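Local atomic coordinates of lactate racemase apoprotein (Thermoanaerobacterium thermosaccharolyticum, PDB entry 2YJG), a protein that catalyses the interconversion of D- and L-lactate once it carries its nickel pincer cofactor, a nicotinic acid mononucleotide derivative. Residues A270-P276 and S420-K426; E304-G310 and R365-H370. All coordinates share one frame. Residue numbers count along the deposited sequence, not the author numbering.

In the fold
Both contacts belong to the C-terminal domain, and helix 293-305, whose last turn belongs to interaction 2, packs against strand 422-425 of interaction 1. Interaction 1 pairs strand 271-277 with that C-terminal strand; interaction 2 brings together the C-terminal ends of helices 293-305 and 357-369, further along the chain between the two paired strands. Their centres lie about 15 Å apart, yet they touch: Val423 CG1 is 3.7 Å from Ala305 CB, Ala274 CB is 3.8 Å from Ala306 CB. Neither contact contains one of the probable catalytic or substrate-binding residues. Side chain to side chain, Ile422 is about 9 Å from His174, a probable proton donor/acceptor, and Ile366 about 8 Å from Lys298, which probably binds the substrate.

Interaction 1: A270-P276 and S420-K426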
ATOM      1  N   ALA A 270     -22.167 -28.515  -6.240  1.00 17.73           N
ATOM      2  CA  ALA A 270     -22.067 -28.744  -4.787  1.00 17.63           C
ATOM      3  C   ALA A 270     -23.173 -29.608  -4.200  1.00 16.30           C
ATOM      4  O   ALA A 270     -23.022 -30.089  -3.083  1.00 18.30           O
ATOM      5  CB  ALA A 270     -22.008 -27.414  -4.084  1.00 17.34           C
ATOM      6  N   THR A 271     -24.295 -29.815  -4.902  1.00 17.18           N
ATOM      7  CA  THR A 271     -25.434 -30.535  -4.296  1.00 16.68           C
ATOM      8  C   THR A 271     -25.138 -32.016  -4.175  1.00 17.30           C
ATOM      9  O   THR A 271     -24.685 -32.614  -5.122  1.00 18.07           O
ATOM     10  CB  THR A 271     -26.753 -30.282  -5.016  1.00 17.28           C
ATOM     11  OG1 THR A 271     -26.991 -28.868  -5.001  1.00 17.70           O
ATOM     12  CG2 THR A 271     -27.943 -31.015  -4.323  1.00 18.35           C
ATOM     13  N   VAL A 272     -25.360 -32.595  -3.008  1.00 15.89           N
ATOM     14  CA  VAL A 272     -25.271 -34.051  -2.839  1.00 17.03           C
ATOM     15  C   VAL A 272     -26.574 -34.542  -2.246  1.00 18.11           C
ATOM     16  O   VAL A 272     -27.229 -33.831  -1.475  1.00 17.80           O
ATOM     17  CB  VAL A 272     -24.082 -34.434  -1.955  1.00 16.17           C
ATOM     18  CG1 VAL A 272     -22.785 -33.971  -2.611  1.00 18.68           C
ATOM     19  CG2 VAL A 272     -24.272 -33.854  -0.506  1.00 14.38           C
ATOM     20  N   ASN A 273     -26.979 -35.747  -2.632  1.00 19.16           N
ATOM     21  CA  ASN A 273     -28.251 -36.302  -2.229  1.00 19.77           C
ATOM     22  C   ASN A 273     -28.026 -37.340  -1.148  1.00 20.52           C
ATOM     23  O   ASN A 273     -27.310 -38.338  -1.385  1.00 21.84           O
ATOM     24  CB  ASN A 273     -28.954 -36.911  -3.469  1.00 21.84           C
ATOM     25  CG  ASN A 273     -29.165 -35.889  -4.591  1.00 24.20           C
ATOM     26  OD1 ASN A 273     -28.590 -36.000  -5.688  1.00 34.14           O
ATOM     27  ND2 ASN A 273     -29.979 -34.898  -4.323  1.00 20.81           N
ATOM     28  N   ALA A 274     -28.578 -37.118   0.040  1.00 18.45           N
ATOM     29  CA  ALA A 274     -28.348 -37.993   1.187  1.00 19.71           C
ATOM     30  C   ALA A 274     -29.586 -38.794   1.623  1.00 20.01           C
ATOM     31  O   ALA A 274     -30.652 -38.235   1.803  1.00 20.30           O
ATOM     32  CB  ALA A 274     -27.856 -37.118   2.400  1.00 20.50           C
ATOM     33  N   LYS A 275     -29.451 -40.106   1.797  1.00 19.93           N
ATOM     34  CA  LYS A 275     -30.407 -40.908   2.548  1.00 19.84           C
ATOM     35  C   LYS A 275     -30.025 -40.796   4.024  1.00 19.54           C
ATOM     36  O   LYS A 275     -28.933 -41.241   4.438  1.00 19.93           O
ATOM     37  CB  LYS A 275     -30.406 -42.384   2.108  1.00 19.69           C
ATOM     38  CG  LYS A 275     -31.027 -43.306   3.182  1.00 24.09           C
ATOM     39  CD  LYS A 275     -31.471 -44.709   2.636  1.00 30.59           C
ATOM     40  CE  LYS A 275     -32.225 -45.504   3.754  1.00 34.15           C
ATOM     41  NZ  LYS A 275     -32.417 -46.939   3.387  1.00 38.00           N
ATOM     42  N   PRO A 276     -30.908 -40.229   4.846  1.00 19.49           N
ATOM     43  CA  PRO A 276     -30.367 -39.986   6.183  1.00 19.37           C
ATOM     44  C   PRO A 276     -29.946 -41.260   6.944  1.00 20.32           C
ATOM     45  O   PRO A 276     -30.576 -42.345   6.821  1.00 18.17           O
ATOM     46  CB  PRO A 276     -31.457 -39.192   6.896  1.00 20.44           C
ATOM     47  CG  PRO A 276     -32.452 -38.744   5.799  1.00 21.14           C
ATOM     48  CD  PRO A 276     -32.299 -39.757   4.680  1.00 20.55           C
ATOM     49  N   SER A 420     -18.124 -27.514   1.755  1.00 20.92           N
ATOM     50  CA  SER A 420     -18.255 -27.348   0.320  1.00 20.41           C
ATOM     51  C   SER A 420     -19.571 -27.846  -0.332  1.00 19.79           C
ATOM     52  O   SER A 420     -19.789 -27.603  -1.507  1.00 22.11           O
ATOM     53  CB  SER A 420     -17.108 -28.110  -0.355  1.00 21.02           C
ATOM     54  OG  SER A 420     -17.268 -29.539  -0.199  1.00 24.13           O
ATOM     55  N   VAL A 421     -20.412 -28.573   0.382  1.00 17.68           N
ATOM     56  CA  VAL A 421     -21.553 -29.201  -0.197  1.00 17.20           C
ATOM     57  C   VAL A 421     -22.872 -28.542   0.241  1.00 16.80           C
ATOM     58  O   VAL A 421     -22.937 -27.852   1.284  1.00 14.48           O
ATOM     59  CB  VAL A 421     -21.583 -30.707   0.194  1.00 17.40           C
ATOM     60  CG1 VAL A 421     -20.360 -31.458  -0.414  1.00 17.83           C
ATOM     61  CG2 VAL A 421     -21.601 -30.903   1.699  1.00 18.77           C
ATOM     62  N   ILE A 422     -23.916 -28.841  -0.540  1.00 14.13           N
ATOM     63  CA  ILE A 422     -25.298 -28.555  -0.209  1.00 13.09           C
ATOM     64  C   ILE A 422     -25.933 -29.920  -0.074  1.00 13.43           C
ATOM     65  O   ILE A 422     -26.120 -30.633  -1.083  1.00 15.41           O
ATOM     66  CB  ILE A 422     -26.017 -27.751  -1.344  1.00 10.28           C
ATOM     67  CG1 ILE A 422     -25.347 -26.372  -1.520  1.00 11.67           C
ATOM     68  CG2 ILE A 422     -27.496 -27.534  -1.085  1.00 12.81           C
ATOM     69  CD1 ILE A 422     -25.669 -25.833  -2.874  1.00 10.06           C
ATOM     70  N   VAL A 423     -26.300 -30.284   1.158  1.00 12.80           N
ATOM     71  CA  VAL A 423     -26.867 -31.626   1.373  1.00 14.28           C
ATOM     72  C   VAL A 423     -28.393 -31.550   1.193  1.00 16.87           C
ATOM     73  O   VAL A 423     -29.061 -30.847   1.935  1.00 15.08           O
ATOM     74  CB  VAL A 423     -26.528 -32.184   2.738  1.00 13.71           C
ATOM     75  CG1 VAL A 423     -27.251 -33.624   2.982  1.00 12.76           C
ATOM     76  CG2 VAL A 423     -25.021 -32.287   2.936  1.00 12.57           C
ATOM     77  N   ARG A 424     -28.911 -32.328   0.242  1.00 19.43           N
ATOM     78  CA  ARG A 424     -30.299 -32.424  -0.042  1.00 22.24           C
ATOM     79  C   ARG A 424     -30.759 -33.809   0.336  1.00 24.42           C
ATOM     80  O   ARG A 424     -30.143 -34.779  -0.067  1.00 23.07           O
ATOM     81  CB  ARG A 424     -30.464 -32.179  -1.522  1.00 22.76           C
ATOM     82  CG  ARG A 424     -31.883 -32.191  -2.067  1.00 28.26           C
ATOM     83  CD  ARG A 424     -31.862 -32.876  -3.454  1.00 35.07           C
ATOM     84  NE  ARG A 424     -33.162 -33.035  -4.123  1.00 38.65           N
ATOM     85  CZ  ARG A 424     -33.936 -34.127  -4.078  1.00 44.38           C
ATOM     86  NH1 ARG A 424     -33.591 -35.218  -3.383  1.00 44.83           N
ATOM     87  NH2 ARG A 424     -35.092 -34.131  -4.751  1.00 47.02           N
ATOM     88  N   GLU A 425     -31.802 -33.888   1.162  1.00 27.61           N
ATOM     89  CA  GLU A 425     -32.440 -35.149   1.535  1.00 31.11           C
ATOM     90  C   GLU A 425     -33.076 -35.838   0.342  1.00 32.63           C
ATOM     91  O   GLU A 425     -33.850 -35.238  -0.412  1.00 33.44           O
ATOM     92  CB  GLU A 425     -33.502 -34.905   2.609  1.00 32.33           C
ATOM     93  CG  GLU A 425     -34.150 -36.169   3.194  1.00 34.89           C
ATOM     94  CD  GLU A 425     -34.848 -35.900   4.535  1.00 38.55           C
ATOM     95  OE1 GLU A 425     -34.541 -34.872   5.169  1.00 37.27           O
ATOM     96  OE2 GLU A 425     -35.689 -36.729   4.960  1.00 42.05           O
ATOM     97  N   LYS A 426     -32.766 -37.121   0.206  1.00 34.56           N
ATOM     98  CA  LYS A 426     -33.077 -37.888  -1.009  1.00 36.63           C
ATOM     99  C   LYS A 426     -34.549 -38.290  -1.093  1.00 37.23           C
ATOM    100  O   LYS A 426     -35.157 -38.122  -2.161  1.00 38.52           O
ATOM    101  CB  LYS A 426     -32.173 -39.126  -1.047  1.00 37.00           C
ATOM    102  CG  LYS A 426     -32.141 -39.894  -2.326  1.00 39.39           C
ATOM    103  CD  LYS A 426     -31.174 -41.060  -2.211  1.00 40.59           C
ATOM    104  CE  LYS A 426     -29.748 -40.639  -2.529  1.00 40.56           C
ATOM    105  NZ  LYS A 426     -28.742 -41.611  -1.977  1.00 41.92           N
TER
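This is a parallel pairing of two short strands, 271-274 and 422-425, which joins the chain just after helix 257-270 to the last modelled residues. Thr271 lies beside Ile422, Val272 beside Val423, Asn273 beside Arg424 and Ala274 beside Glu425. Five backbone hydrogen bonds hold this register: Ile422 N to Ala270 O (3.0 Å), Val272 N to Ile422 O (2.9 Å), Arg424 N to Val272 O (2.8 Å), Ala274 N to Arg424 O (2.8 Å) and Lys426 N to Ala274 O (2.9 Å). Val272 and Ala274 each donate to one residue and accept from the residue two further on, the hallmark of parallel pairing; here it makes a small two-strand pair beside the domain's main parallel sheet. Val272, Ala274 and Val423 form an apolar patch on one face, bordered by the exposed Glu425, with Ala274 CB 3.6 Å from Val423 CG1; Val423 also packs on Ala302 and Ala305 of helix 293-305. On the other face, Ile422 rests on Pro173, next in sequence to the probable catalytic His174.

Interaction 2: E304-G310 and R365-H370; sequences EAACKDG and RILINH
Segment 304-310 runs from the last turn of a helix (304-305) through extended residues 307-308 to a corner at Asp309 and Gly310, where Gly310 takes a positive phi (80°). Segment 365-370 is the end of a second helix, and its chain becomes extended at His370 (phi/psi -148/152). The CA atoms of Glu304 and Ile366 stand 6.4 Å apart, those of Gly310 and His370 4.7 Å, and Gly310 N donates to Asn369 O at 2.6 Å. Both helices lead into neighbouring strands of the six-stranded parallel sheet, 311-316 and 371-375, as in an alpha/beta fold built from beta-alpha-beta crossovers. Glu304, chi1 and chi2 both t, reaches Arg365 in a two-pronged salt bridge: NH2 to OE1 and NE to OE2, each 2.9 Å. A water donates to Glu304 OE2 (2.5 Å) and Arg365 O (3.0 Å). His370, chi1 m, turns its ring back so that ND1 donates to Ile366 O (3.2 Å); its CD2 lies 3.7 Å from Cys307 SG and 3.4 Å from Lys308 O, which meets the ring edge. The carboxylate of Glu304 thus answers the guanidinium directly and a helix-end carbonyl through water, while His370 ND1 gives Ile366 O a second donor beside Asn369 N, tying the ring to its own helix.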
ATOM      1  N   GLU A 304     -26.020 -32.455   9.865  1.00 11.70           N
ATOM      2  CA  GLU A 304     -27.363 -32.422  10.354  1.00 13.39           C
ATOM      3  C   GLU A 304     -28.344 -32.882   9.275  1.00 12.68           C
ATOM      4  O   GLU A 304     -29.234 -33.657   9.561  1.00 13.45           O
ATOM      5  CB  GLU A 304     -27.722 -30.971  10.705  1.00 15.35           C
ATOM      6  CG  GLU A 304     -29.114 -30.722  11.294  1.00 14.81           C
ATOM      7  CD  GLU A 304     -29.371 -29.205  11.462  1.00 16.78           C
ATOM      8  OE1 GLU A 304     -28.768 -28.421  10.727  1.00 12.25           O
ATOM      9  OE2 GLU A 304     -30.204 -28.796  12.304  1.00 15.13           O
ATOM     10  N   ALA A 305     -28.183 -32.350   8.074  1.00 12.06           N
ATOM     11  CA  ALA A 305     -29.017 -32.634   6.948  1.00 12.89           C
ATOM     12  C   ALA A 305     -28.932 -34.102   6.468  1.00 13.68           C
ATOM     13  O   ALA A 305     -29.908 -34.602   5.908  1.00 13.47           O
ATOM     14  CB  ALA A 305     -28.694 -31.677   5.839  1.00 14.44           C
ATOM     15  N   ALA A 306     -27.824 -34.787   6.747  1.00 12.47           N
ATOM     16  CA  ALA A 306     -27.656 -36.209   6.388  1.00 14.77           C
ATOM     17  C   ALA A 306     -27.836 -37.173   7.512  1.00 15.17           C
ATOM     18  O   ALA A 306     -27.553 -38.377   7.324  1.00 15.29           O
ATOM     19  CB  ALA A 306     -26.254 -36.442   5.776  1.00 13.83           C
ATOM     20  N   CYS A 307     -28.262 -36.684   8.683  1.00 15.50           N
ATOM     21  CA  CYS A 307     -28.367 -37.492   9.871  1.00 17.37           C
ATOM     22  C   CYS A 307     -29.852 -37.656  10.263  1.00 18.79           C
ATOM     23  O   CYS A 307     -30.656 -36.727  10.130  1.00 20.09           O
ATOM     24  CB  CYS A 307     -27.574 -36.814  10.975  1.00 15.70           C
ATOM     25  SG  CYS A 307     -27.157 -37.800  12.348  1.00 19.63           S
ATOM     26  N   LYS A 308     -30.222 -38.862  10.681  1.00 20.17           N
ATOM     27  CA  LYS A 308     -31.507 -39.108  11.292  1.00 21.74           C
ATOM     28  C   LYS A 308     -31.607 -38.394  12.661  1.00 21.84           C
ATOM     29  O   LYS A 308     -30.617 -38.226  13.378  1.00 22.01           O
ATOM     30  CB  LYS A 308     -31.689 -40.623  11.500  1.00 21.54           C
ATOM     31  CG  LYS A 308     -31.903 -41.434  10.226  1.00 24.48           C
ATOM     32  CD  LYS A 308     -32.228 -42.877  10.638  1.00 30.56           C
ATOM     33  CE  LYS A 308     -31.769 -43.896   9.602  1.00 33.81           C
ATOM     34  NZ  LYS A 308     -31.854 -45.331  10.119  1.00 35.50           N
ATOM     35  N   ASP A 309     -32.820 -38.006  13.028  1.00 22.57           N
ATOM     36  CA  ASP A 309     -33.100 -37.434  14.333  1.00 23.15           C
ATOM     37  C   ASP A 309     -32.584 -38.334  15.387  1.00 22.47           C
ATOM     38  O   ASP A 309     -32.798 -39.571  15.368  1.00 22.11           O
ATOM     39  CB  ASP A 309     -34.607 -37.225  14.565  1.00 25.22           C
ATOM     40  CG  ASP A 309     -35.291 -36.446  13.415  1.00 30.04           C
ATOM     41  OD1 ASP A 309     -34.803 -35.341  13.027  1.00 37.82           O
ATOM     42  OD2 ASP A 309     -36.320 -36.959  12.873  1.00 37.32           O
ATOM     43  N   GLY A 310     -31.829 -37.749  16.303  1.00 20.92           N
ATOM     44  CA  GLY A 310     -31.174 -38.495  17.349  1.00 20.86           C
ATOM     45  C   GLY A 310     -29.896 -39.195  17.004  1.00 20.13           C
ATOM     46  O   GLY A 310     -29.375 -39.898  17.830  1.00 21.83           O
ATOM     47  N   ARG A 365     -29.480 -25.598  17.578  1.00 11.31           N
ATOM     48  CA  ARG A 365     -30.481 -26.297  16.737  1.00 12.28           C
ATOM     49  C   ARG A 365     -29.974 -27.734  16.476  1.00 12.81           C
ATOM     50  O   ARG A 365     -30.704 -28.716  16.665  1.00 12.24           O
ATOM     51  CB  ARG A 365     -30.714 -25.548  15.424  1.00 12.18           C
ATOM     52  CG  ARG A 365     -31.685 -26.211  14.544  1.00 13.77           C
ATOM     53  CD  ARG A 365     -31.796 -25.532  13.243  1.00 15.62           C
ATOM     54  NE  ARG A 365     -30.662 -25.890  12.364  1.00 14.34           N
ATOM     55  CZ  ARG A 365     -30.097 -25.092  11.476  1.00 13.07           C
ATOM     56  NH1 ARG A 365     -30.465 -23.811  11.329  1.00 13.07           N
ATOM     57  NH2 ARG A 365     -29.075 -25.546  10.776  1.00 14.64           N
ATOM     58  N   ILE A 366     -28.689 -27.867  16.108  1.00 12.52           N
ATOM     59  CA  ILE A 366     -28.122 -29.206  15.842  1.00 12.29           C
ATOM     60  C   ILE A 366     -28.131 -30.094  17.047  1.00 12.97           C
ATOM     61  O   ILE A 366     -28.642 -31.163  16.992  1.00 12.97           O
ATOM     62  CB  ILE A 366     -26.710 -29.094  15.256  1.00 13.61           C
ATOM     63  CG1 ILE A 366     -26.828 -28.342  13.973  1.00 10.12           C
ATOM     64  CG2 ILE A 366     -26.072 -30.497  14.940  1.00 13.99           C
ATOM     65  CD1 ILE A 366     -25.463 -27.943  13.397  1.00 12.45           C
ATOM     66  N   LEU A 367     -27.620 -29.610  18.162  1.00 10.84           N
ATOM     67  CA  LEU A 367     -27.428 -30.377  19.336  1.00 12.37           C
ATOM     68  C   LEU A 367     -28.713 -30.736  20.074  1.00 13.76           C
ATOM     69  O   LEU A 367     -28.699 -31.573  21.001  1.00 14.46           O
ATOM     70  CB  LEU A 367     -26.453 -29.617  20.257  1.00 12.22           C
ATOM     71  CG  LEU A 367     -25.044 -29.291  19.795  1.00 10.81           C
ATOM     72  CD1 LEU A 367     -24.240 -28.506  20.889  1.00 12.60           C
ATOM     73  CD2 LEU A 367     -24.328 -30.585  19.471  1.00 15.14           C
ATOM     74  N   ILE A 368     -29.818 -30.070  19.747  1.00 15.58           N
ATOM     75  CA  ILE A 368     -31.100 -30.429  20.344  1.00 17.64           C
ATOM     76  C   ILE A 368     -31.601 -31.732  19.772  1.00 19.09           C
ATOM     77  O   ILE A 368     -32.213 -32.469  20.514  1.00 20.49           O
ATOM     78  CB  ILE A 368     -32.190 -29.346  20.140  1.00 18.14           C
ATOM     79  CG1 ILE A 368     -31.848 -28.106  20.986  1.00 16.35           C
ATOM     80  CG2 ILE A 368     -33.601 -29.881  20.568  1.00 17.80           C
ATOM     81  CD1 ILE A 368     -32.616 -26.911  20.524  1.00 17.20           C
ATOM     82  N   ASN A 369     -31.279 -32.026  18.497  1.00 20.17           N
ATOM     83  CA  ASN A 369     -31.745 -33.222  17.771  1.00 21.24           C
ATOM     84  C   ASN A 369     -30.652 -34.300  17.514  1.00 19.81           C
ATOM     85  O   ASN A 369     -30.982 -35.377  16.973  1.00 20.13           O
ATOM     86  CB  ASN A 369     -32.259 -32.828  16.384  1.00 23.01           C
ATOM     87  CG  ASN A 369     -33.606 -32.208  16.385  1.00 28.54           C
ATOM     88  OD1 ASN A 369     -34.278 -32.084  17.408  1.00 34.95           O
ATOM     89  ND2 ASN A 369     -34.015 -31.744  15.184  1.00 35.78           N
ATOM     90  N   HIS A 370     -29.393 -33.975  17.801  1.00 16.64           N
ATOM     91  CA  HIS A 370     -28.262 -34.838  17.412  1.00 18.03           C
ATOM     92  C   HIS A 370     -27.149 -34.732  18.410  1.00 17.56           C
ATOM     93  O   HIS A 370     -26.944 -33.667  18.998  1.00 19.03           O
ATOM     94  CB  HIS A 370     -27.687 -34.417  16.050  1.00 17.33           C
ATOM     95  CG  HIS A 370     -28.706 -34.333  14.975  1.00 17.72           C
ATOM     96  ND1 HIS A 370     -29.344 -33.158  14.644  1.00 19.89           N
ATOM     97  CD2 HIS A 370     -29.209 -35.287  14.156  1.00 18.51           C
ATOM     98  CE1 HIS A 370     -30.218 -33.402  13.675  1.00 19.56           C
ATOM     99  NE2 HIS A 370     -30.122 -34.678  13.332  1.00 15.36           N
TER
HETATM  100  O   HOH W   1     -31.177 -30.255  14.084  1.00 22.80           O